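Local coordinates for protein VP5 (Halorubrum pleomorphic virus 2, PDB 6QGI) that probably mediates fusion of the viral envelope with the membrane of its archaeal host, as a prokaryotic viral envelope protein, at residues L206-P211 / S219-N224; V142-N147 / T212-G217; D298-A303 / N450-E455; A312-T317 / V343-D348. All coordinates share one frame; numbering follows the deposited sequence.

Interaction 1. Residues L206-P211 / S219-N224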
loop_
_atom_site.group_PDB
_atom_site.type_symbol
_atom_site.label_atom_id
_atom_site.label_comp_id
_atom_site.label_asym_id
_atom_site.label_seq_id
_atom_site.Cartn_x
_atom_site.Cartn_y
_atom_site.Cartn_z
ATOM N N LEU A 206 3.560 -23.086 10.391
ATOM C CA LEU A 206 4.773 -22.670 9.673
ATOM C C LEU A 206 5.574 -21.739 10.580
ATOM O O LEU A 206 4.987 -20.827 11.168
ATOM C CB LEU A 206 4.436 -21.965 8.339
ATOM C CG LEU A 206 3.833 -22.801 7.215
ATOM C CD1 LEU A 206 3.269 -21.913 6.132
ATOM C CD2 LEU A 206 4.847 -23.767 6.617
ATOM N N LYS A 207 6.877 -22.020 10.758
ATOM C CA LYS A 207 7.789 -21.303 11.651
ATOM C C LYS A 207 7.523 -19.798 11.711
ATOM O O LYS A 207 7.573 -19.218 12.795
ATOM C CB LYS A 207 9.253 -21.542 11.242
ATOM C CG LYS A 207 10.248 -21.246 12.355
ATOM C CD LYS A 207 11.642 -21.030 11.824
ATOM C CE LYS A 207 12.526 -20.430 12.884
ATOM N NZ LYS A 207 13.871 -20.106 12.351
ATOM N N ASN A 208 7.226 -19.180 10.564
ATOM C CA ASN A 208 7.020 -17.745 10.477
ATOM C C ASN A 208 5.624 -17.387 9.978
ATOM O O ASN A 208 5.429 -16.301 9.436
ATOM C CB ASN A 208 8.090 -17.138 9.575
ATOM C CG ASN A 208 9.496 -17.515 9.945
ATOM O OD1 ASN A 208 9.864 -17.572 11.121
ATOM N ND2 ASN A 208 10.312 -17.789 8.948
ATOM N N GLY A 209 4.667 -18.286 10.198
ATOM C CA GLY A 209 3.261 -18.103 9.862
ATOM C C GLY A 209 2.891 -18.463 8.446
ATOM O O GLY A 209 2.045 -19.333 8.217
ATOM N N GLY A 210 3.495 -17.746 7.512
ATOM C CA GLY A 210 3.316 -17.946 6.083
ATOM C C GLY A 210 4.537 -18.612 5.490
ATOM O O GLY A 210 5.564 -18.722 6.175
ATOM N N PRO A 211 4.460 -19.093 4.225
ATOM C CA PRO A 211 5.637 -19.752 3.624
ATOM C C PRO A 211 6.866 -18.851 3.591
ATOM O O PRO A 211 6.757 -17.643 3.381
ATOM C CB PRO A 211 5.185 -20.096 2.202
ATOM C CG PRO A 211 3.708 -19.994 2.207
ATOM C CD PRO A 211 3.319 -19.049 3.286
ATOM N N SER A 219 16.004 -14.623 2.171
ATOM C CA SER A 219 14.725 -15.274 2.370
ATOM C C SER A 219 13.639 -14.259 2.708
ATOM O O SER A 219 13.952 -13.129 3.092
ATOM C CB SER A 219 14.860 -16.303 3.490
ATOM O OG SER A 219 13.633 -16.959 3.749
ATOM N N LEU A 220 12.362 -14.652 2.564
ATOM C CA LEU A 220 11.257 -13.764 2.900
ATOM C C LEU A 220 10.002 -14.537 3.274
ATOM O O LEU A 220 9.754 -15.622 2.749
ATOM C CB LEU A 220 10.948 -12.749 1.772
ATOM C CG LEU A 220 10.498 -13.279 0.409
ATOM C CD1 LEU A 220 8.993 -13.502 0.365
ATOM C CD2 LEU A 220 10.858 -12.312 -0.657
ATOM N N VAL A 221 9.199 -13.944 4.163
ATOM C CA VAL A 221 7.909 -14.479 4.588
ATOM C C VAL A 221 6.829 -13.654 3.902
ATOM O O VAL A 221 6.932 -12.428 3.821
ATOM C CB VAL A 221 7.727 -14.515 6.129
ATOM C CG1 VAL A 221 6.480 -15.302 6.522
ATOM C CG2 VAL A 221 8.946 -15.112 6.799
ATOM N N TYR A 222 5.818 -14.340 3.381
ATOM C CA TYR A 222 4.668 -13.746 2.707
ATOM C C TYR A 222 3.505 -14.714 2.893
ATOM O O TYR A 222 3.735 -15.831 3.354
ATOM C CB TYR A 222 4.997 -13.437 1.227
ATOM C CG TYR A 222 4.643 -14.501 0.211
ATOM C CD1 TYR A 222 5.260 -15.749 0.232
ATOM C CD2 TYR A 222 3.766 -14.226 -0.836
ATOM C CE1 TYR A 222 4.959 -16.721 -0.721
ATOM C CE2 TYR A 222 3.483 -15.178 -1.810
ATOM C CZ TYR A 222 4.071 -16.430 -1.742
ATOM O OH TYR A 222 3.761 -17.382 -2.681
ATOM N N LEU A 223 2.269 -14.292 2.582
ATOM C CA LEU A 223 1.058 -15.102 2.775
ATOM C C LEU A 223 0.932 -15.540 4.255
ATOM O O LEU A 223 0.504 -16.664 4.545
ATOM C CB LEU A 223 1.026 -16.323 1.823
ATOM C CG LEU A 223 0.813 -16.019 0.353
ATOM C CD1 LEU A 223 0.917 -17.267 -0.483
ATOM C CD2 LEU A 223 -0.516 -15.416 0.132
ATOM N N ASN A 224 1.342 -14.642 5.177
ATOM C CA ASN A 224 1.300 -14.859 6.618
ATOM C C ASN A 224 -0.079 -14.459 7.118
ATOM O O ASN A 224 -0.366 -13.267 7.225
ATOM C CB ASN A 224 2.428 -14.069 7.317
ATOM C CG ASN A 224 2.590 -14.304 8.813
ATOM O OD1 ASN A 224 1.902 -15.114 9.443
ATOM N ND2 ASN A 224 3.525 -13.588 9.418
HETATM O O HOH W 1 -0.199 -18.232 6.628
#
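This is a backbone-led contact at the open end of a short β-hairpin, strands 212-215 and 218-221, where the chain entering the first strand lies against the chain leaving the second toward helix 225-253. The entering chain folds back in a type I β turn from L206 to G209, closed by G209 N donating to L206 O at 2.7 Å. Hairpin pairing survives here as a single weak bond, Y222 N to P211 O at 3.4 Å, supported by the CA-H of V221 pointing at the same oxygen. G210 lets the two chains close in: its bare CA sits 3.5 Å from both Y222 O and L223 O. P211 follows, its CD 3.2 Å from Y222 O; P211 N, with no hydrogen to give, cannot bond that oxygen. CD also touches L223 CB at 3.9 Å, the two side chains crossing obliquely. V221 spreads its methyls, CG1 (anti to the backbone N) against N208 O and CG2 against N208 CB, the two side chains crossing at about a right angle. Y222 and L223 pack on helix 91-133. N224 is the N-cap of the next helix, OD1 reaching S226 N weakly; CG anti to the backbone N (chi1 -174°) also puts OD1 3.3 Å from G209 CA. Water 1 donates to both G209 O and L223 O, 2.7 Å from the latter.

Interaction 2. Residues V142-N147 / T212-G217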
loop_
_atom_site.group_PDB
_atom_site.type_symbol
_atom_site.label_atom_id
_atom_site.label_comp_id
_atom_site.label_asym_id
_atom_site.label_seq_id
_atom_site.Cartn_x
_atom_site.Cartn_y
_atom_site.Cartn_z
ATOM N N VAL A 142 13.366 -24.418 -2.248
ATOM C CA VAL A 142 12.909 -23.035 -2.420
ATOM C C VAL A 142 12.177 -22.529 -1.151
ATOM O O VAL A 142 12.198 -21.324 -0.892
ATOM C CB VAL A 142 12.064 -22.815 -3.710
ATOM C CG1 VAL A 142 12.916 -22.993 -4.960
ATOM C CG2 VAL A 142 10.841 -23.729 -3.768
ATOM N N PHE A 143 11.561 -23.443 -0.362
ATOM C CA PHE A 143 10.835 -23.123 0.874
ATOM C C PHE A 143 11.552 -23.649 2.116
ATOM O O PHE A 143 12.193 -24.696 2.045
ATOM C CB PHE A 143 9.401 -23.682 0.839
ATOM C CG PHE A 143 8.526 -23.087 -0.234
ATOM C CD1 PHE A 143 7.949 -21.833 -0.069
ATOM C CD2 PHE A 143 8.261 -23.788 -1.403
ATOM C CE1 PHE A 143 7.132 -21.288 -1.063
ATOM C CE2 PHE A 143 7.466 -23.230 -2.408
ATOM C CZ PHE A 143 6.904 -21.987 -2.230
ATOM N N LEU A 144 11.427 -22.931 3.260
ATOM C CA LEU A 144 12.039 -23.316 4.541
ATOM C C LEU A 144 11.507 -24.682 5.003
ATOM O O LEU A 144 12.292 -25.535 5.413
ATOM C CB LEU A 144 11.791 -22.240 5.612
ATOM C CG LEU A 144 12.462 -22.444 6.975
ATOM C CD1 LEU A 144 13.954 -22.185 6.913
ATOM C CD2 LEU A 144 11.834 -21.566 8.024
ATOM N N MET A 145 10.173 -24.883 4.899
ATOM C CA MET A 145 9.437 -26.118 5.210
ATOM C C MET A 145 9.579 -26.507 6.678
ATOM O O MET A 145 9.524 -27.691 7.013
ATOM C CB MET A 145 9.875 -27.285 4.294
ATOM C CG MET A 145 9.739 -26.986 2.811
ATOM S SD MET A 145 8.028 -26.932 2.257
ATOM C CE MET A 145 7.715 -28.682 2.029
ATOM N N LEU A 146 9.733 -25.504 7.549
ATOM C CA LEU A 146 9.863 -25.712 8.986
ATOM C C LEU A 146 8.639 -25.216 9.727
ATOM O O LEU A 146 7.921 -24.343 9.233
ATOM C CB LEU A 146 11.113 -25.002 9.549
ATOM C CG LEU A 146 12.489 -25.541 9.183
ATOM C CD1 LEU A 146 13.562 -24.734 9.869
ATOM C CD2 LEU A 146 12.640 -27.005 9.555
ATOM N N ASN A 147 8.421 -25.756 10.930
ATOM C CA ASN A 147 7.348 -25.331 11.823
ATOM C C ASN A 147 7.985 -24.677 13.069
ATOM O O ASN A 147 9.203 -24.455 13.082
ATOM C CB ASN A 147 6.406 -26.499 12.174
ATOM C CG ASN A 147 7.066 -27.716 12.782
ATOM O OD1 ASN A 147 8.010 -27.627 13.575
ATOM N ND2 ASN A 147 6.559 -28.889 12.433
ATOM N N THR A 212 8.033 -19.445 3.829
ATOM C CA THR A 212 9.302 -18.730 3.803
ATOM C C THR A 212 10.008 -19.124 2.512
ATOM O O THR A 212 10.402 -20.279 2.346
ATOM C CB THR A 212 10.097 -19.008 5.082
ATOM O OG1 THR A 212 9.384 -18.460 6.184
ATOM C CG2 THR A 212 11.494 -18.429 5.050
ATOM N N VAL A 213 10.110 -18.173 1.577
ATOM C CA VAL A 213 10.776 -18.404 0.294
ATOM C C VAL A 213 12.232 -17.984 0.437
ATOM O O VAL A 213 12.514 -16.864 0.849
ATOM C CB VAL A 213 10.075 -17.701 -0.893
ATOM C CG1 VAL A 213 10.811 -17.970 -2.198
ATOM C CG2 VAL A 213 8.629 -18.155 -1.010
ATOM N N GLN A 214 13.145 -18.890 0.109
ATOM C CA GLN A 214 14.574 -18.635 0.203
ATOM C C GLN A 214 15.272 -18.798 -1.149
ATOM O O GLN A 214 14.884 -19.648 -1.949
ATOM C CB GLN A 214 15.217 -19.553 1.262
ATOM C CG GLN A 214 15.056 -21.061 1.012
ATOM C CD GLN A 214 15.724 -21.903 2.068
ATOM O OE1 GLN A 214 15.853 -21.508 3.235
ATOM N NE2 GLN A 214 16.144 -23.102 1.683
ATOM N N TYR A 215 16.302 -17.966 -1.388
ATOM C CA TYR A 215 17.179 -17.985 -2.562
ATOM C C TYR A 215 18.470 -17.206 -2.277
ATOM O O TYR A 215 18.423 -16.047 -1.852
ATOM C CB TYR A 215 16.488 -17.446 -3.835
ATOM C CG TYR A 215 17.423 -17.239 -5.014
ATOM C CD1 TYR A 215 17.912 -18.322 -5.741
ATOM C CD2 TYR A 215 17.820 -15.962 -5.402
ATOM C CE1 TYR A 215 18.793 -18.140 -6.806
ATOM C CE2 TYR A 215 18.694 -15.767 -6.471
ATOM C CZ TYR A 215 19.180 -16.859 -7.170
ATOM O OH TYR A 215 20.045 -16.669 -8.221
ATOM N N ASP A 216 19.614 -17.857 -2.537
ATOM C CA ASP A 216 20.984 -17.329 -2.450
ATOM C C ASP A 216 21.303 -16.644 -1.095
ATOM O O ASP A 216 21.954 -15.594 -1.059
ATOM C CB ASP A 216 21.233 -16.361 -3.635
ATOM C CG ASP A 216 22.686 -16.091 -3.977
ATOM O OD1 ASP A 216 23.519 -17.015 -3.818
ATOM O OD2 ASP A 216 22.989 -14.960 -4.410
ATOM N N GLY A 217 20.857 -17.262 -0.001
ATOM C CA GLY A 217 21.084 -16.751 1.348
ATOM C C GLY A 217 20.054 -15.756 1.846
ATOM O O GLY A 217 19.985 -15.489 3.051
#
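Two backbone hydrogen bonds flank the F143-V213 pair: Q214 N donates to V142 O at 2.8 Å, almost straight at 175°, and L144 N donates to T212 O at 3.0 Å with more bend. Both donors lie in the plane of the carbonyl they meet. The CA-H of F143 also faces T212 O, 3.2 Å from CA to O. Next come the side chains. F143 and V213 lie side by side and point the same way, with CE1 of the ring 3.5 Å from V213 CG2. L144 CB meets T212 CB at 3.7 Å. Q214 has its CG in the crowded position between backbone N and carbonyl carbon (chi1 59°), which sets CG 3.4 Å from V142 O; beyond it the extended chain crosses L144 at about a right angle. The arrangement is a lone β bridge with antiparallel register, made by a loop that docks on the edge of strand 212-215, whose other edge pairs with 218-221 in a β-hairpin. Further out, F143 packs on L124, I127 and L128 of helix 91-133, while V213 rests on A48 of helix 37-60. L146 extends the loop's backbone pairing to K207.

Interaction 3. Residues D298-A303 / N450-E455; sequences DAEREA and NTQTGE
The tight part of this contact is the carbonyl of E300, which T451 grips twice. T451 N donates to E300 O at 3.1 Å (155°), and T451 OG1 to the same oxygen at 3.2 Å, both from above the carbonyl plane. The hydroxyl gets there because OG1 stands between the backbone N and the carbonyl carbon, chi1 48°. The side chain of E300, bent at chi2, brings OE1 to within 3.2 Å of N450 OD1, two acceptors drawn to one donor: Q452 N bonds OD1 in the amide plane, on a lone pair, and OE1 only weakly. That oxygen pair may raise the affinity of the carboxylate for a proton. Q452 N on N450 OD1 makes an Asx turn, opening the 450-455 loop at the end of strand 443-450. This strand runs antiparallel to 301-307, with R301 and N450 a non-hydrogen-bonded pair, just where the chain turns a corner at E300. The R301 side is looser. N450 ND2 lies over one face of the guanidinium, 4.0 Å from NH2, and water 2 joins the two groups, weakly on the arginine. Within its own segment R301 is held by D298: NE makes a salt bridge to the syn lone pair of OD1, in the guanidinium plane and nearly straight at 178°, while S461 N bonds D298 OD2. E302 CB touches T451 CG2 at 3.8 Å.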
loop_
_atom_site.group_PDB
_atom_site.type_symbol
_atom_site.label_atom_id
_atom_site.label_comp_id
_atom_site.label_asym_id
_atom_site.label_seq_id
_atom_site.Cartn_x
_atom_site.Cartn_y
_atom_site.Cartn_z
ATOM N N ASP A 298 -2.223 17.200 5.304
ATOM C CA ASP A 298 -1.692 18.550 5.254
ATOM C C ASP A 298 -1.357 18.846 3.794
ATOM O O ASP A 298 -0.228 18.630 3.339
ATOM C CB ASP A 298 -0.488 18.764 6.188
ATOM C CG ASP A 298 -0.034 20.216 6.320
ATOM O OD1 ASP A 298 -0.338 21.029 5.416
ATOM O OD2 ASP A 298 0.620 20.539 7.322
ATOM N N ALA A 299 -2.374 19.315 3.064
ATOM C CA ALA A 299 -2.307 19.676 1.654
ATOM C C ALA A 299 -1.606 21.022 1.439
ATOM O O ALA A 299 -1.033 21.246 0.372
ATOM C CB ALA A 299 -3.716 19.745 1.089
ATOM N N GLU A 300 -1.666 21.915 2.445
ATOM C CA GLU A 300 -1.152 23.281 2.373
ATOM C C GLU A 300 0.321 23.466 2.764
ATOM O O GLU A 300 0.836 24.568 2.575
ATOM C CB GLU A 300 -2.015 24.220 3.228
ATOM C CG GLU A 300 -3.073 24.968 2.428
ATOM C CD GLU A 300 -2.589 25.822 1.265
ATOM O OE1 GLU A 300 -1.530 26.481 1.394
ATOM O OE2 GLU A 300 -3.281 25.838 0.222
ATOM N N ARG A 301 1.003 22.430 3.285
ATOM C CA ARG A 301 2.408 22.599 3.658
ATOM C C ARG A 301 3.306 21.561 2.991
ATOM O O ARG A 301 3.283 20.381 3.352
ATOM C CB ARG A 301 2.598 22.594 5.180
ATOM C CG ARG A 301 2.406 23.971 5.801
ATOM C CD ARG A 301 1.676 23.900 7.128
ATOM N NE ARG A 301 0.262 23.570 6.939
ATOM C CZ ARG A 301 -0.748 24.308 7.386
ATOM N NH1 ARG A 301 -2.000 23.933 7.152
ATOM N NH2 ARG A 301 -0.520 25.415 8.078
ATOM N N GLU A 302 4.094 22.022 2.004
ATOM C CA GLU A 302 5.054 21.204 1.272
ATOM C C GLU A 302 6.301 21.058 2.125
ATOM O O GLU A 302 6.861 22.054 2.598
ATOM C CB GLU A 302 5.383 21.809 -0.103
ATOM C CG GLU A 302 6.041 20.821 -1.055
ATOM C CD GLU A 302 6.725 21.438 -2.259
ATOM O OE1 GLU A 302 6.015 21.864 -3.198
ATOM O OE2 GLU A 302 7.976 21.483 -2.270
ATOM N N ALA A 303 6.712 19.810 2.345
ATOM C CA ALA A 303 7.872 19.496 3.159
ATOM C C ALA A 303 8.910 18.735 2.374
ATOM O O ALA A 303 8.571 17.787 1.662
ATOM C CB ALA A 303 7.446 18.677 4.362
ATOM N N ASN A 450 4.558 26.792 3.330
ATOM C CA ASN A 450 3.139 26.966 3.043
ATOM C C ASN A 450 3.041 27.318 1.558
ATOM O O ASN A 450 3.580 28.338 1.143
ATOM C CB ASN A 450 2.518 28.031 3.947
ATOM C CG ASN A 450 1.012 28.109 3.860
ATOM O OD1 ASN A 450 0.438 28.515 2.843
ATOM N ND2 ASN A 450 0.340 27.732 4.937
ATOM N N THR A 451 2.440 26.429 0.753
ATOM C CA THR A 451 2.331 26.556 -0.709
ATOM C C THR A 451 1.556 27.803 -1.194
ATOM O O THR A 451 1.855 28.289 -2.285
ATOM C CB THR A 451 1.697 25.298 -1.314
ATOM O OG1 THR A 451 0.523 24.951 -0.574
ATOM C CG2 THR A 451 2.660 24.118 -1.350
ATOM N N GLN A 452 0.579 28.316 -0.418
ATOM C CA GLN A 452 -0.216 29.483 -0.830
ATOM C C GLN A 452 0.512 30.810 -0.553
ATOM O O GLN A 452 0.626 31.635 -1.460
ATOM C CB GLN A 452 -1.598 29.481 -0.152
ATOM C CG GLN A 452 -2.560 30.535 -0.701
ATOM C CD GLN A 452 -3.982 30.382 -0.220
ATOM O OE1 GLN A 452 -4.306 29.541 0.630
ATOM N NE2 GLN A 452 -4.866 31.217 -0.753
ATOM N N THR A 453 0.970 31.018 0.693
ATOM C CA THR A 453 1.668 32.238 1.118
ATOM C C THR A 453 3.131 32.239 0.646
ATOM O O THR A 453 3.697 33.305 0.398
ATOM C CB THR A 453 1.592 32.399 2.645
ATOM O OG1 THR A 453 2.194 31.265 3.266
ATOM C CG2 THR A 453 0.162 32.577 3.151
ATOM N N GLY A 454 3.717 31.048 0.546
ATOM C CA GLY A 454 5.102 30.850 0.134
ATOM C C GLY A 454 6.098 30.993 1.267
ATOM O O GLY A 454 7.307 30.989 1.020
ATOM N N GLU A 455 5.605 31.117 2.518
ATOM C CA GLU A 455 6.458 31.312 3.690
ATOM C C GLU A 455 6.947 29.980 4.282
ATOM O O GLU A 455 6.298 28.942 4.124
ATOM C CB GLU A 455 5.763 32.180 4.763
ATOM C CG GLU A 455 4.596 31.536 5.503
ATOM C CD GLU A 455 3.718 32.481 6.305
ATOM O OE1 GLU A 455 4.262 33.313 7.068
ATOM O OE2 GLU A 455 2.476 32.372 6.185
HETATM O O HOH W 2 1.157 27.631 7.875
#

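Interaction 4. Residues A312-T317 / V343-D348; sequences ATLPGT and VYFTAD
T317 and T346 exchange two backbone hydrogen bonds, T317 N to T346 O and T346 N to T317 O, each 2.9 Å and each bent to just over 150°. The hydroxyls of this pair find partners further away, T317 OG1 at Y493 OH and T346 OG1 at T436 OG1, although the two side chains lie alongside each other. T317 and T346 are the antiparallel hydrogen-bonded pair of strands 312-320 and 343-355, whose short segments run at 118° to each other, well off antiparallel, so regular pairing is soon lost toward L314. There side chains take over. F345 has CG anti to the backbone N (chi1 -161°), which sends its ring along the 312-317 backbone: T317 N lies above one face, offset toward the rim, and CZ comes 3.3 Å from G316 N. Glycine at 316 lets the chains close, with CA 3.3 Å from T346 O where a CB would clash. L314 slides past F345 in the opposite direction, its CG in the ring plane at the edge, and also meets A347 CB at 3.7 Å. A347 CB presses on P315 O at 3.2 Å. Beyond, F318 meets the F345 ring edge-to-face, and I305 and I437 pack against F345 from strands 301-307 and 434-439.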
loop_
_atom_site.group_PDB
_atom_site.type_symbol
_atom_site.label_atom_id
_atom_site.label_comp_id
_atom_site.label_asym_id
_atom_site.label_seq_id
_atom_site.Cartn_x
_atom_site.Cartn_y
_atom_site.Cartn_z
ATOM N N ALA A 312 18.279 10.234 0.649
ATOM C CA ALA A 312 17.396 10.627 -0.448
ATOM C C ALA A 312 16.468 11.776 -0.038
ATOM O O ALA A 312 15.725 11.659 0.941
ATOM C CB ALA A 312 16.585 9.433 -0.925
ATOM N N THR A 313 16.547 12.900 -0.782
ATOM C CA THR A 313 15.746 14.111 -0.561
ATOM C C THR A 313 14.528 14.095 -1.482
ATOM O O THR A 313 14.660 13.814 -2.677
ATOM C CB THR A 313 16.582 15.389 -0.741
ATOM O OG1 THR A 313 17.274 15.335 -1.990
ATOM C CG2 THR A 313 17.569 15.611 0.393
ATOM N N LEU A 314 13.339 14.389 -0.920
ATOM C CA LEU A 314 12.078 14.348 -1.657
ATOM C C LEU A 314 11.069 15.413 -1.159
ATOM O O LEU A 314 10.704 15.402 0.022
ATOM C CB LEU A 314 11.482 12.923 -1.528
ATOM C CG LEU A 314 10.228 12.562 -2.327
ATOM C CD1 LEU A 314 10.487 12.576 -3.836
ATOM C CD2 LEU A 314 9.722 11.200 -1.922
ATOM N N PRO A 315 10.585 16.315 -2.052
ATOM C CA PRO A 315 9.592 17.318 -1.621
ATOM C C PRO A 315 8.150 16.813 -1.776
ATOM O O PRO A 315 7.786 16.295 -2.832
ATOM C CB PRO A 315 9.870 18.507 -2.547
ATOM C CG PRO A 315 10.595 17.922 -3.750
ATOM C CD PRO A 315 10.917 16.477 -3.483
ATOM N N GLY A 316 7.335 16.981 -0.741
ATOM C CA GLY A 316 5.945 16.543 -0.793
ATOM C C GLY A 316 5.091 16.861 0.415
ATOM O O GLY A 316 5.557 17.457 1.390
ATOM N N THR A 317 3.818 16.460 0.341
ATOM C CA THR A 317 2.823 16.690 1.390
ATOM C C THR A 317 2.587 15.422 2.211
ATOM O O THR A 317 2.700 14.304 1.695
ATOM C CB THR A 317 1.510 17.211 0.790
ATOM O OG1 THR A 317 1.146 16.398 -0.326
ATOM C CG2 THR A 317 1.598 18.677 0.368
ATOM N N VAL A 343 2.186 6.732 8.294
ATOM C CA VAL A 343 2.604 7.980 7.641
ATOM C C VAL A 343 2.579 7.814 6.133
ATOM O O VAL A 343 3.234 6.912 5.613
ATOM C CB VAL A 343 4.013 8.457 8.089
ATOM C CG1 VAL A 343 4.369 9.802 7.456
ATOM C CG2 VAL A 343 4.105 8.544 9.591
ATOM N N TYR A 344 1.865 8.711 5.436
ATOM C CA TYR A 344 1.813 8.732 3.978
ATOM C C TYR A 344 2.500 10.003 3.464
ATOM O O TYR A 344 2.590 10.996 4.193
ATOM C CB TYR A 344 0.375 8.590 3.452
ATOM C CG TYR A 344 -0.255 7.263 3.819
ATOM C CD1 TYR A 344 0.031 6.110 3.097
ATOM C CD2 TYR A 344 -1.104 7.151 4.915
ATOM C CE1 TYR A 344 -0.511 4.878 3.454
ATOM C CE2 TYR A 344 -1.666 5.928 5.273
ATOM C CZ TYR A 344 -1.363 4.793 4.540
ATOM O OH TYR A 344 -1.917 3.583 4.876
ATOM N N PHE A 345 3.061 9.937 2.246
ATOM C CA PHE A 345 3.781 11.057 1.649
ATOM C C PHE A 345 3.520 11.114 0.146
ATOM O O PHE A 345 3.937 10.217 -0.592
ATOM C CB PHE A 345 5.289 10.955 1.954
ATOM C CG PHE A 345 6.084 12.231 1.786
ATOM C CD1 PHE A 345 5.971 13.268 2.709
ATOM C CD2 PHE A 345 6.994 12.371 0.744
ATOM C CE1 PHE A 345 6.726 14.435 2.569
ATOM C CE2 PHE A 345 7.751 13.539 0.607
ATOM C CZ PHE A 345 7.620 14.558 1.527
ATOM N N THR A 346 2.780 12.152 -0.291
ATOM C CA THR A 346 2.442 12.388 -1.693
ATOM C C THR A 346 3.501 13.314 -2.257
ATOM O O THR A 346 3.624 14.457 -1.810
ATOM C CB THR A 346 1.022 12.942 -1.827
ATOM O OG1 THR A 346 0.129 12.096 -1.099
ATOM C CG2 THR A 346 0.575 13.059 -3.284
ATOM N N ALA A 347 4.295 12.809 -3.209
ATOM C CA ALA A 347 5.396 13.557 -3.804
ATOM C C ALA A 347 5.597 13.237 -5.266
ATOM O O ALA A 347 5.213 12.167 -5.735
ATOM C CB ALA A 347 6.679 13.248 -3.050
ATOM N N ASP A 348 6.245 14.166 -5.979
ATOM C CA ASP A 348 6.607 13.973 -7.377
ATOM C C ASP A 348 7.946 13.238 -7.377
ATOM O O ASP A 348 8.985 13.836 -7.063
ATOM C CB ASP A 348 6.665 15.311 -8.147
ATOM C CG ASP A 348 7.008 15.178 -9.621
ATOM O OD1 ASP A 348 7.194 14.040 -10.084
ATOM O OD2 ASP A 348 7.091 16.215 -10.307
#

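The four contacts form two pairs on separate parts of the chain. Interactions 1 and 2, centres 9 Å apart, share the hairpin 212-215/218-221: L220 bonds V213 between its strands, K207 bonds L146 beside it, and their segments alternate along the chain. Both lie in the N-terminal envelope-protein region, against helices 37-60 and 91-133. Interactions 3 and 4, centres 13 Å apart, come later and meet in the strands 301-307 and 312-320, with interaction 4 nested inside the loop closed by interaction 3; A303 N reaches G316 O there. Interactions 1 and 3 are 43 Å apart between centres, on opposite sides of the chain's centre, so the helix-rich and strand-rich parts lie well apart.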